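Long-range contacts in probable branched-chain amino acid ABC transporter, amino acid binding protein (Thermus thermophilus, PDB 3LKB), which binds valine and probably delivers branched-chain amino acids to an ABC transporter for uptake: residues Q7-W12 with N50-D55; G28-D33 with V285-G290; A144-V149 with Y201-N206; A189-F194 with L223-L228. The protein carries 2 engineered substitutions. All coordinates share one frame; numbering follows the deposited sequence.

Interaction 1: Q7-W12 with N50-D55; sequences QVTLFW and NCVVRD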
loop_
_atom_site.group_PDB
_atom_site.type_symbol
_atom_site.label_atom_id
_atom_site.label_comp_id
_atom_site.label_asym_id
_atom_site.label_seq_id
_atom_site.Cartn_x
_atom_site.Cartn_y
_atom_site.Cartn_z
ATOM N N GLN A 7 -13.902 -27.010 -5.714
ATOM C CA GLN A 7 -13.299 -25.771 -5.270
ATOM C C GLN A 7 -11.936 -26.036 -4.597
ATOM O O GLN A 7 -11.812 -26.924 -3.710
ATOM C CB GLN A 7 -14.243 -25.030 -4.328
ATOM C CG GLN A 7 -13.721 -23.648 -3.983
ATOM C CD GLN A 7 -14.704 -22.826 -3.179
ATOM O OE1 GLN A 7 -15.046 -21.702 -3.585
ATOM N NE2 GLN A 7 -15.155 -23.362 -2.027
ATOM N N VAL A 8 -10.934 -25.273 -5.042
ATOM C CA VAL A 8 -9.615 -25.287 -4.439
ATOM C C VAL A 8 -9.108 -23.855 -4.062
ATOM O O VAL A 8 -9.098 -22.915 -4.889
ATOM C CB VAL A 8 -8.574 -26.030 -5.326
ATOM C CG1 VAL A 8 -7.144 -25.764 -4.824
ATOM C CG2 VAL A 8 -8.868 -27.537 -5.381
ATOM N N THR A 9 -8.699 -23.716 -2.802
ATOM C CA THR A 9 -8.232 -22.461 -2.293
ATOM C C THR A 9 -6.743 -22.228 -2.444
ATOM O O THR A 9 -5.882 -23.047 -2.057
ATOM C CB THR A 9 -8.666 -22.228 -0.887
ATOM O OG1 THR A 9 -10.106 -22.132 -0.884
ATOM C CG2 THR A 9 -8.069 -20.884 -0.389
ATOM N N LEU A 10 -6.468 -21.088 -3.059
ATOM C CA LEU A 10 -5.126 -20.634 -3.266
ATOM C C LEU A 10 -4.991 -19.473 -2.292
ATOM O O LEU A 10 -5.664 -18.471 -2.439
ATOM C CB LEU A 10 -4.972 -20.185 -4.707
ATOM C CG LEU A 10 -3.526 -20.271 -5.191
ATOM C CD1 LEU A 10 -3.012 -21.663 -4.903
ATOM C CD2 LEU A 10 -3.453 -19.981 -6.654
ATOM N N PHE A 11 -4.165 -19.645 -1.264
ATOM C CA PHE A 11 -4.109 -18.689 -0.183
ATOM C C PHE A 11 -2.712 -18.064 -0.053
ATOM O O PHE A 11 -1.702 -18.750 0.004
ATOM C CB PHE A 11 -4.621 -19.343 1.113
ATOM C CG PHE A 11 -4.148 -18.682 2.394
ATOM C CD1 PHE A 11 -4.871 -17.631 2.972
ATOM C CD2 PHE A 11 -3.002 -19.129 3.038
ATOM C CE1 PHE A 11 -4.459 -17.048 4.175
ATOM C CE2 PHE A 11 -2.588 -18.570 4.222
ATOM C CZ PHE A 11 -3.331 -17.507 4.796
ATOM N N TRP A 12 -2.658 -16.742 -0.046
ATOM C CA TRP A 12 -1.414 -16.025 0.209
ATOM C C TRP A 12 -1.677 -15.096 1.355
ATOM O O TRP A 12 -2.784 -14.528 1.475
ATOM C CB TRP A 12 -1.032 -15.224 -1.022
ATOM C CG TRP A 12 0.166 -14.330 -0.875
ATOM C CD1 TRP A 12 1.446 -14.694 -1.020
ATOM C CD2 TRP A 12 0.178 -12.916 -0.537
ATOM N NE1 TRP A 12 2.280 -13.612 -0.816
ATOM C CE2 TRP A 12 1.532 -12.510 -0.519
ATOM C CE3 TRP A 12 -0.815 -11.983 -0.217
ATOM C CZ2 TRP A 12 1.929 -11.210 -0.246
ATOM C CZ3 TRP A 12 -0.429 -10.675 0.073
ATOM C CH2 TRP A 12 0.942 -10.299 0.039
ATOM N N ASN A 50 -10.595 -20.753 -5.560
ATOM C CA ASN A 50 -10.987 -19.733 -4.638
ATOM C C ASN A 50 -9.699 -18.965 -4.195
ATOM O O ASN A 50 -8.764 -19.505 -3.569
ATOM C CB ASN A 50 -11.706 -20.401 -3.464
ATOM C CG ASN A 50 -12.128 -19.429 -2.424
ATOM O OD1 ASN A 50 -12.628 -18.379 -2.763
ATOM N ND2 ASN A 50 -11.928 -19.764 -1.136
ATOM N N CYS A 51 -9.652 -17.703 -4.569
ATOM C CA CYS A 51 -8.456 -16.911 -4.384
ATOM C C CYS A 51 -8.506 -16.125 -3.082
ATOM O O CYS A 51 -9.288 -15.221 -2.960
ATOM C CB CYS A 51 -8.324 -15.915 -5.502
ATOM S SG CYS A 51 -6.827 -14.931 -5.175
ATOM N N VAL A 52 -7.681 -16.482 -2.114
ATOM C CA VAL A 52 -7.685 -15.790 -0.869
ATOM C C VAL A 52 -6.336 -15.114 -0.629
ATOM O O VAL A 52 -5.306 -15.776 -0.453
ATOM C CB VAL A 52 -8.093 -16.697 0.265
ATOM C CG1 VAL A 52 -8.040 -15.939 1.563
ATOM C CG2 VAL A 52 -9.509 -17.268 -0.022
ATOM N N VAL A 53 -6.373 -13.780 -0.657
ATOM C CA VAL A 53 -5.204 -12.929 -0.542
ATOM C C VAL A 53 -5.373 -12.045 0.679
ATOM O O VAL A 53 -6.200 -11.131 0.654
ATOM C CB VAL A 53 -5.067 -12.051 -1.797
ATOM C CG1 VAL A 53 -4.169 -10.870 -1.517
ATOM C CG2 VAL A 53 -4.523 -12.892 -2.961
ATOM N N ARG A 54 -4.606 -12.325 1.739
ATOM C CA ARG A 54 -4.744 -11.603 3.021
ATOM C C ARG A 54 -3.564 -10.662 3.242
ATOM O O ARG A 54 -2.395 -11.018 3.016
ATOM C CB ARG A 54 -4.804 -12.585 4.211
ATOM C CG ARG A 54 -5.802 -13.741 4.049
ATOM C CD ARG A 54 -6.971 -13.624 4.987
ATOM N NE ARG A 54 -8.179 -13.151 4.335
ATOM C CZ ARG A 54 -9.372 -13.758 4.401
ATOM N NH1 ARG A 54 -9.529 -14.890 5.082
ATOM N NH2 ARG A 54 -10.417 -13.204 3.798
ATOM N N ASP A 55 -3.875 -9.457 3.668
ATOM C CA ASP A 55 -2.912 -8.519 4.091
ATOM C C ASP A 55 -2.644 -8.718 5.576
ATOM O O ASP A 55 -3.469 -8.334 6.394
ATOM C CB ASP A 55 -3.497 -7.124 3.885
ATOM C CG ASP A 55 -2.529 -6.000 4.309
ATOM O OD1 ASP A 55 -1.292 -6.205 4.424
ATOM O OD2 ASP A 55 -3.026 -4.885 4.524
#
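Thr9, Leu10, Phe11 and Trp12 run parallel to Asn50, Cys51, Val52 and Val53, the two strand axes 4.7 Å apart and inclined at 18°, with five backbone hydrogen bonds leading from Val8 O and Asn50 N to Trp12 O and Arg54 N. The straightest is the last, Arg54 N to Trp12 O at 2.9 Å with an angle of 174°. At the other end the side chains of Thr9 and Asn50 run next to each other in the same direction. Asn50 holds CG anti to its backbone N (chi1 179°), and from there ND2 donates to Thr9 OG1 over 3.0 Å, with the hydroxyl oxygen close to the amide plane. The extended Gln7 chain reaches the same residue, its OE1 lying 3.6 Å from Asn50 CB. These strands belong to the beta-alpha-beta unit of strand 6-14, helix 21-41 and strand 47-55 in the periplasmic binding protein fold. Helix 21-41 covers the face bearing Leu10, Trp12, Cys51 and Val53; Phe66 of helix 60-72 lies against Phe11 and Arg54 on the other. There Val52 CG1 approaches the edge of the Phe11 ring, 3.9 Å from CD1, and also sits over the centre of one face of the Arg54 guanidinium. Arg54 CG comes within 3.6 Å of Phe11 CE1 before the bent chain carries NH1 to a salt bridge with Glu69. On the helix-covered face Trp12 CE3 meets Val53 CG1 at 3.8 Å. The Trp12 ring also meets that of Tyr27; the nearest atoms of the Trp12 side chain and the bound valine are about 8 Å apart.

Interaction 2: G28-D33 with V285-G290; sequences GAAVED and VNYTNG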
loop_
_atom_site.group_PDB
_atom_site.type_symbol
_atom_site.label_atom_id
_atom_site.label_comp_id
_atom_site.label_asym_id
_atom_site.label_seq_id
_atom_site.Cartn_x
_atom_site.Cartn_y
_atom_site.Cartn_z
ATOM N N GLY A 28 1.263 -9.507 -3.990
ATOM C CA GLY A 28 -0.063 -9.977 -3.640
ATOM C C GLY A 28 -0.929 -9.849 -4.870
ATOM O O GLY A 28 -1.678 -10.758 -5.223
ATOM N N ALA A 29 -0.761 -8.745 -5.575
ATOM C CA ALA A 29 -1.615 -8.471 -6.708
ATOM C C ALA A 29 -1.432 -9.554 -7.795
ATOM O O ALA A 29 -2.396 -10.015 -8.414
ATOM C CB ALA A 29 -1.312 -7.014 -7.262
ATOM N N ALA A 30 -0.182 -9.940 -8.031
ATOM C CA ALA A 30 0.129 -10.976 -9.037
ATOM C C ALA A 30 -0.520 -12.296 -8.655
ATOM O O ALA A 30 -1.027 -13.002 -9.514
ATOM C CB ALA A 30 1.637 -11.140 -9.209
ATOM N N VAL A 31 -0.539 -12.635 -7.367
ATOM C CA VAL A 31 -1.106 -13.933 -6.979
ATOM C C VAL A 31 -2.617 -13.925 -7.322
ATOM O O VAL A 31 -3.151 -14.858 -7.906
ATOM C CB VAL A 31 -0.926 -14.207 -5.479
ATOM C CG1 VAL A 31 -1.699 -15.422 -5.095
ATOM C CG2 VAL A 31 0.518 -14.350 -5.106
ATOM N N GLU A 32 -3.293 -12.843 -6.938
ATOM C CA GLU A 32 -4.711 -12.727 -7.154
ATOM C C GLU A 32 -4.990 -12.763 -8.645
ATOM O O GLU A 32 -5.884 -13.465 -9.079
ATOM C CB GLU A 32 -5.243 -11.437 -6.565
ATOM C CG GLU A 32 -6.744 -11.363 -6.659
ATOM C CD GLU A 32 -7.351 -10.232 -5.828
ATOM O OE1 GLU A 32 -6.882 -9.972 -4.678
ATOM O OE2 GLU A 32 -8.318 -9.613 -6.342
ATOM N N ASP A 33 -4.200 -12.020 -9.422
ATOM C CA ASP A 33 -4.391 -11.968 -10.873
ATOM C C ASP A 33 -4.203 -13.307 -11.604
ATOM O O ASP A 33 -5.024 -13.681 -12.451
ATOM C CB ASP A 33 -3.521 -10.867 -11.509
ATOM C CG ASP A 33 -4.027 -9.495 -11.145
ATOM O OD1 ASP A 33 -5.103 -9.470 -10.511
ATOM O OD2 ASP A 33 -3.368 -8.469 -11.437
ATOM N N VAL A 285 9.242 -6.008 -10.790
ATOM C CA VAL A 285 9.825 -7.330 -10.706
ATOM C C VAL A 285 9.098 -8.157 -9.649
ATOM O O VAL A 285 9.064 -9.376 -9.731
ATOM C CB VAL A 285 11.332 -7.284 -10.423
ATOM C CG1 VAL A 285 11.612 -6.991 -8.917
ATOM C CG2 VAL A 285 12.029 -8.596 -10.907
ATOM N N ASN A 286 8.439 -7.497 -8.695
ATOM C CA ASN A 286 7.665 -8.250 -7.680
ATOM C C ASN A 286 6.291 -8.792 -8.111
ATOM O O ASN A 286 5.808 -9.819 -7.624
ATOM C CB ASN A 286 7.715 -7.511 -6.353
ATOM C CG ASN A 286 9.148 -7.459 -5.838
ATOM O OD1 ASN A 286 9.818 -8.499 -5.779
ATOM N ND2 ASN A 286 9.657 -6.281 -5.574
ATOM N N TYR A 287 5.702 -8.129 -9.085
ATOM C CA TYR A 287 4.578 -8.683 -9.812
ATOM C C TYR A 287 5.054 -9.921 -10.565
ATOM O O TYR A 287 4.430 -10.950 -10.512
ATOM C CB TYR A 287 4.025 -7.592 -10.735
ATOM C CG TYR A 287 2.682 -7.877 -11.325
ATOM C CD1 TYR A 287 1.559 -7.871 -10.526
ATOM C CD2 TYR A 287 2.543 -8.191 -12.684
ATOM C CE1 TYR A 287 0.323 -8.136 -11.035
ATOM C CE2 TYR A 287 1.272 -8.472 -13.239
ATOM C CZ TYR A 287 0.168 -8.448 -12.383
ATOM O OH TYR A 287 -1.098 -8.703 -12.827
ATOM N N THR A 288 6.224 -9.877 -11.179
ATOM C CA THR A 288 6.814 -11.096 -11.760
ATOM C C THR A 288 7.027 -12.189 -10.693
ATOM O O THR A 288 6.733 -13.358 -10.921
ATOM C CB THR A 288 8.186 -10.804 -12.433
ATOM O OG1 THR A 288 8.117 -9.574 -13.148
ATOM C CG2 THR A 288 8.601 -11.924 -13.398
ATOM N N ASN A 289 7.543 -11.783 -9.532
ATOM C CA ASN A 289 7.859 -12.660 -8.400
ATOM C C ASN A 289 6.625 -13.389 -7.858
ATOM O O ASN A 289 6.620 -14.610 -7.738
ATOM C CB ASN A 289 8.513 -11.780 -7.335
ATOM C CG ASN A 289 9.154 -12.557 -6.207
ATOM O OD1 ASN A 289 9.155 -13.802 -6.184
ATOM N ND2 ASN A 289 9.704 -11.813 -5.228
ATOM N N GLY A 290 5.563 -12.648 -7.569
ATOM C CA GLY A 290 4.269 -13.261 -7.208
ATOM C C GLY A 290 3.671 -14.170 -8.270
ATOM O O GLY A 290 3.058 -15.196 -7.964
#
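Tyr287 reaches across to helix 21-41 and gives its hydroxyl proton to Asp33, with OH and OD2 2.7 Å apart. The bond uses the anti lone pair of OD2, the one turned away from the other carboxylate oxygen. OD2 lies at the edge of the phenol ring, near its plane, whereas the carboxylate as a whole is turned 73° from that plane and the two side chains cross at about a right angle. Tyr287 holds CG anti to its backbone N (chi1 -166°), and from there the ring passes alongside Ala30, with CD1 3.5 Å from Ala30 CB. The same methyl is pressed against the backbone of the second helix: Ala30 CB is 3.1 Å from Tyr287 O and 3.8 Å from Gly290 C. Gly290, with no side chain of its own, exposes its main chain to the Ala30 methyl, and Val31 CG2 touches its carbonyl at 3.9 Å from Gly290 O. Further out, OD2 of Asp33 also takes a salt bridge from NE of Arg277, so the one buried oxygen is held by a phenol and a guanidinium, and this would be expected to favour the ionised carboxylate. Gln268 and Ile271 of helix 263-274 pack against Tyr287, and Ile271 touches Asp33 as well. Small residues at the crossing let the axes of the two helical segments approach to 7.3 Å at -45°. It is a close helix-helix packing of alanine against glycine, joining helices 21-41 and 285-308 within the periplasmic binding protein fold, with the nearest atoms of Gly290 and the bound valine about 10 Å apart.

Interaction 3: A144-V149 with Y201-N206; sequences AKVALV and YVVHQN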
loop_
_atom_site.group_PDB
_atom_site.type_symbol
_atom_site.label_atom_id
_atom_site.label_comp_id
_atom_site.label_asym_id
_atom_site.label_seq_id
_atom_site.Cartn_x
_atom_site.Cartn_y
_atom_site.Cartn_z
ATOM N N ALA A 144 38.673 -4.446 -0.794
ATOM C CA ALA A 144 37.674 -3.366 -0.763
ATOM C C ALA A 144 36.955 -3.256 0.574
ATOM O O ALA A 144 36.611 -4.251 1.185
ATOM C CB ALA A 144 36.666 -3.521 -1.868
ATOM N N LYS A 145 36.727 -2.036 1.031
ATOM C CA LYS A 145 35.964 -1.853 2.228
ATOM C C LYS A 145 34.494 -1.790 1.874
ATOM O O LYS A 145 34.093 -1.009 1.047
ATOM C CB LYS A 145 36.364 -0.565 2.933
ATOM C CG LYS A 145 37.882 -0.400 3.274
ATOM C CD LYS A 145 37.977 -0.141 4.756
ATOM C CE LYS A 145 38.863 1.017 5.106
ATOM N NZ LYS A 145 40.180 0.535 5.623
ATOM N N VAL A 146 33.687 -2.599 2.539
ATOM C CA VAL A 146 32.269 -2.668 2.249
ATOM C C VAL A 146 31.433 -2.521 3.515
ATOM O O VAL A 146 31.832 -2.952 4.598
ATOM C CB VAL A 146 31.915 -3.942 1.405
ATOM C CG1 VAL A 146 33.067 -4.834 1.224
ATOM C CG2 VAL A 146 30.643 -4.723 1.863
ATOM N N ALA A 147 30.269 -1.902 3.364
ATOM C CA ALA A 147 29.356 -1.738 4.461
ATOM C C ALA A 147 28.060 -2.432 4.059
ATOM O O ALA A 147 27.675 -2.438 2.880
ATOM C CB ALA A 147 29.116 -0.293 4.690
ATOM N N LEU A 148 27.394 -3.040 5.020
ATOM C CA LEU A 148 26.110 -3.612 4.768
ATOM C C LEU A 148 25.071 -2.708 5.401
ATOM O O LEU A 148 25.249 -2.257 6.538
ATOM C CB LEU A 148 26.018 -5.026 5.348
ATOM C CG LEU A 148 27.055 -6.098 4.927
ATOM C CD1 LEU A 148 26.672 -7.484 5.519
ATOM C CD2 LEU A 148 27.270 -6.206 3.417
ATOM N N VAL A 149 23.989 -2.446 4.657
ATOM C CA VAL A 149 22.804 -1.767 5.171
ATOM C C VAL A 149 21.541 -2.611 4.933
ATOM O O VAL A 149 21.223 -2.957 3.818
ATOM C CB VAL A 149 22.633 -0.347 4.532
ATOM C CG1 VAL A 149 21.267 0.244 4.859
ATOM C CG2 VAL A 149 23.696 0.572 5.028
ATOM N N TYR A 201 31.952 0.515 -1.007
ATOM C CA TYR A 201 30.882 -0.248 -1.586
ATOM C C TYR A 201 29.888 -0.423 -0.488
ATOM O O TYR A 201 30.239 -0.862 0.599
ATOM C CB TYR A 201 31.371 -1.620 -2.008
ATOM C CG TYR A 201 32.293 -1.580 -3.190
ATOM C CD1 TYR A 201 31.809 -1.808 -4.477
ATOM C CD2 TYR A 201 33.659 -1.326 -3.026
ATOM C CE1 TYR A 201 32.657 -1.769 -5.571
ATOM C CE2 TYR A 201 34.536 -1.300 -4.127
ATOM C CZ TYR A 201 34.029 -1.522 -5.389
ATOM O OH TYR A 201 34.867 -1.489 -6.480
ATOM N N VAL A 202 28.653 -0.085 -0.766
ATOM C CA VAL A 202 27.591 -0.390 0.162
ATOM C C VAL A 202 26.665 -1.449 -0.436
ATOM O O VAL A 202 26.118 -1.271 -1.529
ATOM C CB VAL A 202 26.757 0.867 0.483
ATOM C CG1 VAL A 202 25.781 0.572 1.559
ATOM C CG2 VAL A 202 27.639 1.950 0.890
ATOM N N VAL A 203 26.495 -2.547 0.284
ATOM C CA VAL A 203 25.581 -3.583 -0.162
ATOM C C VAL A 203 24.309 -3.483 0.643
ATOM O O VAL A 203 24.367 -3.470 1.865
ATOM C CB VAL A 203 26.188 -4.963 0.048
ATOM C CG1 VAL A 203 25.150 -6.062 -0.217
ATOM C CG2 VAL A 203 27.391 -5.105 -0.846
ATOM N N HIS A 204 23.167 -3.442 -0.044
ATOM C CA HIS A 204 21.856 -3.319 0.635
ATOM C C HIS A 204 21.041 -4.602 0.666
ATOM O O HIS A 204 20.927 -5.301 -0.331
ATOM C CB HIS A 204 21.009 -2.289 -0.099
ATOM C CG HIS A 204 21.470 -0.874 0.076
ATOM N ND1 HIS A 204 22.462 -0.304 -0.705
ATOM C CD2 HIS A 204 21.075 0.091 0.942
ATOM C CE1 HIS A 204 22.628 0.958 -0.356
ATOM N NE2 HIS A 204 21.801 1.222 0.641
ATOM N N GLN A 205 20.417 -4.884 1.801
ATOM C CA GLN A 205 19.367 -5.897 1.866
ATOM C C GLN A 205 18.118 -5.241 2.401
ATOM O O GLN A 205 17.934 -5.068 3.606
ATOM C CB GLN A 205 19.789 -7.045 2.783
ATOM C CG GLN A 205 18.661 -7.976 3.223
ATOM C CD GLN A 205 18.120 -8.931 2.108
ATOM O OE1 GLN A 205 18.317 -8.711 0.914
ATOM N NE2 GLN A 205 17.407 -9.979 2.525
ATOM N N ASN A 206 17.201 -4.913 1.519
ATOM C CA ASN A 206 16.080 -4.103 1.934
ATOM C C ASN A 206 15.000 -4.143 0.871
ATOM O O ASN A 206 15.174 -4.828 -0.146
ATOM C CB ASN A 206 16.613 -2.682 2.090
ATOM C CG ASN A 206 16.029 -1.961 3.285
ATOM O OD1 ASN A 206 14.868 -2.171 3.626
ATOM N ND2 ASN A 206 16.837 -1.113 3.935
#
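Tyr201 keeps CG beside its backbone N (chi1 -70°), which brings the ring up to Ala144, while Val149 has CG1 anti to N (chi1 169°) and turned to His204. The strands that carry these groups, 145-150 and 201-205, are parallel neighbours inside the mixed sheet of the binding protein. Strand 173-179 lies on the outer side of 145-150, giving the 2-1-3 order of a Rossmann-like sheet. At the start of the pair, Ala144 CB is 3.8 Å from Tyr201 CE2 and Lys145 O lies near the plane of the ring at its edge; Tyr201 OH is hydrogen-bonded to Glu140. The weak bond from Tyr201 N to Lys145 O, at 3.3 Å, gives way to firmer ones: Ala147 N to Tyr201 O, Val203 N to Ala147 O and Val149 N to Val203 O. Leu148 runs next to Val203 on the face touched by Ile137 of helix 126-140, Leu148 CD2 3.8 Å from Val203 CB. On the other face, Val149 CG2 meets Val202 CG1 at 4.0 Å and Val149 CG1 comes to 3.9 Å from His204 CD2. The last bond of the pair runs from Gln205 N to Val149 O over 2.9 Å.

Interaction 4: A189-F194 with L223-L228; sequences ALLKRF and LKMRHL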
loop_
_atom_site.group_PDB
_atom_site.type_symbol
_atom_site.label_atom_id
_atom_site.label_comp_id
_atom_site.label_asym_id
_atom_site.label_seq_id
_atom_site.Cartn_x
_atom_site.Cartn_y
_atom_site.Cartn_z
ATOM N N ALA A 189 24.049 11.400 8.407
ATOM C CA ALA A 189 24.943 10.876 9.419
ATOM C C ALA A 189 25.518 9.489 9.053
ATOM O O ALA A 189 26.699 9.198 9.261
ATOM C CB ALA A 189 24.243 10.832 10.805
ATOM N N LEU A 190 24.677 8.622 8.521
ATOM C CA LEU A 190 25.108 7.272 8.294
ATOM C C LEU A 190 26.097 7.288 7.151
ATOM O O LEU A 190 27.149 6.692 7.224
ATOM C CB LEU A 190 23.915 6.381 7.977
ATOM C CG LEU A 190 24.224 5.075 7.289
ATOM C CD1 LEU A 190 24.771 4.142 8.350
ATOM C CD2 LEU A 190 22.954 4.550 6.723
ATOM N N LEU A 191 25.758 8.000 6.099
ATOM C CA LEU A 191 26.652 8.112 4.962
ATOM C C LEU A 191 28.005 8.783 5.315
ATOM O O LEU A 191 29.065 8.332 4.851
ATOM C CB LEU A 191 25.933 8.793 3.786
ATOM C CG LEU A 191 24.801 7.986 3.131
ATOM C CD1 LEU A 191 23.879 8.868 2.335
ATOM C CD2 LEU A 191 25.314 6.827 2.246
ATOM N N LYS A 192 27.968 9.838 6.129
ATOM C CA LYS A 192 29.203 10.509 6.633
ATOM C C LYS A 192 30.080 9.565 7.475
ATOM O O LYS A 192 31.277 9.590 7.353
ATOM C CB LYS A 192 28.861 11.756 7.461
ATOM C CG LYS A 192 29.033 13.111 6.817
ATOM C CD LYS A 192 28.586 13.199 5.381
ATOM C CE LYS A 192 27.962 14.602 5.102
ATOM N NZ LYS A 192 28.865 15.762 4.729
ATOM N N ARG A 193 29.462 8.721 8.293
ATOM C CA ARG A 193 30.139 7.640 9.008
ATOM C C ARG A 193 30.900 6.711 8.056
ATOM O O ARG A 193 32.085 6.432 8.281
ATOM C CB ARG A 193 29.128 6.819 9.825
ATOM C CG ARG A 193 29.251 6.877 11.354
ATOM C CD ARG A 193 30.554 6.167 11.821
ATOM N NE ARG A 193 31.765 6.985 11.561
ATOM C CZ ARG A 193 33.028 6.684 11.916
ATOM N NH1 ARG A 193 33.332 5.548 12.567
ATOM N NH2 ARG A 193 33.997 7.545 11.614
ATOM N N PHE A 194 30.225 6.256 6.996
ATOM C CA PHE A 194 30.828 5.378 5.957
ATOM C C PHE A 194 31.985 6.043 5.233
ATOM O O PHE A 194 33.020 5.445 5.026
ATOM C CB PHE A 194 29.773 4.967 4.922
ATOM C CG PHE A 194 28.775 3.952 5.430
ATOM C CD1 PHE A 194 28.807 3.506 6.766
ATOM C CD2 PHE A 194 27.776 3.484 4.592
ATOM C CE1 PHE A 194 27.903 2.568 7.243
ATOM C CE2 PHE A 194 26.837 2.535 5.039
ATOM C CZ PHE A 194 26.892 2.069 6.366
ATOM N N LEU A 223 28.857 11.636 -2.994
ATOM C CA LEU A 223 29.792 10.581 -2.586
ATOM C C LEU A 223 30.123 9.616 -3.723
ATOM O O LEU A 223 29.338 9.466 -4.666
ATOM C CB LEU A 223 29.261 9.788 -1.409
ATOM C CG LEU A 223 28.715 10.505 -0.176
ATOM C CD1 LEU A 223 28.112 9.483 0.746
ATOM C CD2 LEU A 223 29.793 11.292 0.550
ATOM N N LYS A 224 31.271 8.952 -3.616
ATOM C CA LYS A 224 31.731 8.034 -4.653
ATOM C C LYS A 224 31.498 6.531 -4.362
ATOM O O LYS A 224 31.849 5.682 -5.190
ATOM C CB LYS A 224 33.227 8.244 -4.948
ATOM C CG LYS A 224 33.703 9.706 -5.028
ATOM C CD LYS A 224 33.193 10.451 -6.287
ATOM C CE LYS A 224 33.750 11.886 -6.349
ATOM N NZ LYS A 224 35.186 11.928 -5.897
ATOM N N MET A 225 30.934 6.195 -3.209
ATOM C CA MET A 225 30.754 4.798 -2.888
ATOM C C MET A 225 29.785 4.218 -3.902
ATOM O O MET A 225 28.835 4.883 -4.342
ATOM C CB MET A 225 30.146 4.580 -1.505
ATOM C CG MET A 225 30.503 5.576 -0.412
ATOM S SD MET A 225 29.495 5.242 1.043
ATOM C CE MET A 225 27.951 5.665 0.363
ATOM N N ARG A 226 30.033 2.976 -4.262
ATOM C CA ARG A 226 29.137 2.221 -5.100
ATOM C C ARG A 226 28.079 1.474 -4.258
ATOM O O ARG A 226 28.399 0.897 -3.206
ATOM C CB ARG A 226 29.968 1.264 -5.942
ATOM C CG ARG A 226 29.187 0.163 -6.587
ATOM C CD ARG A 226 28.546 0.616 -7.905
ATOM N NE ARG A 226 29.575 1.151 -8.777
ATOM C CZ ARG A 226 29.571 1.060 -10.104
ATOM N NH1 ARG A 226 28.586 0.454 -10.787
ATOM N NH2 ARG A 226 30.581 1.610 -10.757
ATOM N N HIS A 227 26.823 1.493 -4.728
ATOM C CA HIS A 227 25.742 0.717 -4.123
ATOM C C HIS A 227 25.279 -0.516 -4.919
ATOM O O HIS A 227 25.126 -0.496 -6.147
ATOM C CB HIS A 227 24.551 1.608 -3.761
ATOM C CG HIS A 227 24.903 2.767 -2.879
ATOM N ND1 HIS A 227 25.707 3.803 -3.303
ATOM C CD2 HIS A 227 24.532 3.072 -1.612
ATOM C CE1 HIS A 227 25.828 4.694 -2.330
ATOM N NE2 HIS A 227 25.137 4.262 -1.287
ATOM N N LEU A 228 25.054 -1.596 -4.175
ATOM C CA LEU A 228 24.621 -2.875 -4.711
ATOM C C LEU A 228 23.513 -3.408 -3.817
ATOM O O LEU A 228 23.321 -2.925 -2.701
ATOM C CB LEU A 228 25.800 -3.878 -4.780
ATOM C CG LEU A 228 27.166 -3.310 -5.267
ATOM C CD1 LEU A 228 27.900 -2.486 -4.185
ATOM C CD2 LEU A 228 28.064 -4.473 -5.746
#
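Leu191 and Phe194 meet Leu223 and Met225 without a hydrogen bond between them, and the shortest polar bond within these two segments is internal to the helix, Arg193 N to Ala189 O at 3.0 Å. A similar bond, from Phe194 N to Leu190 O, helps to fix the turn from which the two apolar side chains project toward the other segment. Leu191 touches with CB and, beyond CG (held beside the backbone N, chi1 -68°), with the CD2 branch. CB faces Leu223 CD1 at 3.8 Å, and CD2 comes to 3.4 Å from Met225 CE, a tight meeting of two methyl groups. CD2 also lies near the plane of the His227 ring, at its edge, 4.4 Å from NE2. The methionine bends at its end (chi3 -66°), which places CE against the leucine while SD sits 3.9 Å from Phe194 CB. SD also lies at the edge of the Phe194 ring, near its plane, and the CG of Leu190 stands over one face of that ring, toward the rim. Leu223 and Met225 belong to the run that leads into strand 226-229, and helix 188-196 packs against it on the same side of the mixed sheet as helix 208-220, whose Ile214 touches Leu191. Val202 of strand 201-205 touches both Phe194 and Met225, so the helix, the approach to the strand and the sheet close round a common apolar patch. With methyls, a thioether and ring edges as its components, the contact is held by shape and the exclusion of water, not by directed bonds.

How the interactions relate
The four contacts fall into two touching pairs. Interactions 1 and 2, with centres 13 Å apart, share helix 21-41, whose Gly28, Val31 and Glu32 also pack on the strands of interaction 1. Interactions 3 and 4 lie 9 Å apart between centres and share the mixed sheet: strands 201-205 and 226-229 are neighbours, probably bonded through Val202 N and Arg226 O. Interactions 1 and 3 sit 37 Å apart between centres on opposite sides of the chain's centre, as expected of a two-lobed binding protein with valine between its lobes. Along the chain the segments alternate within each pair, and interactions 3 and 4 are nested within the loop closed by interaction 2, whose second helix returns to interaction 1's lobe.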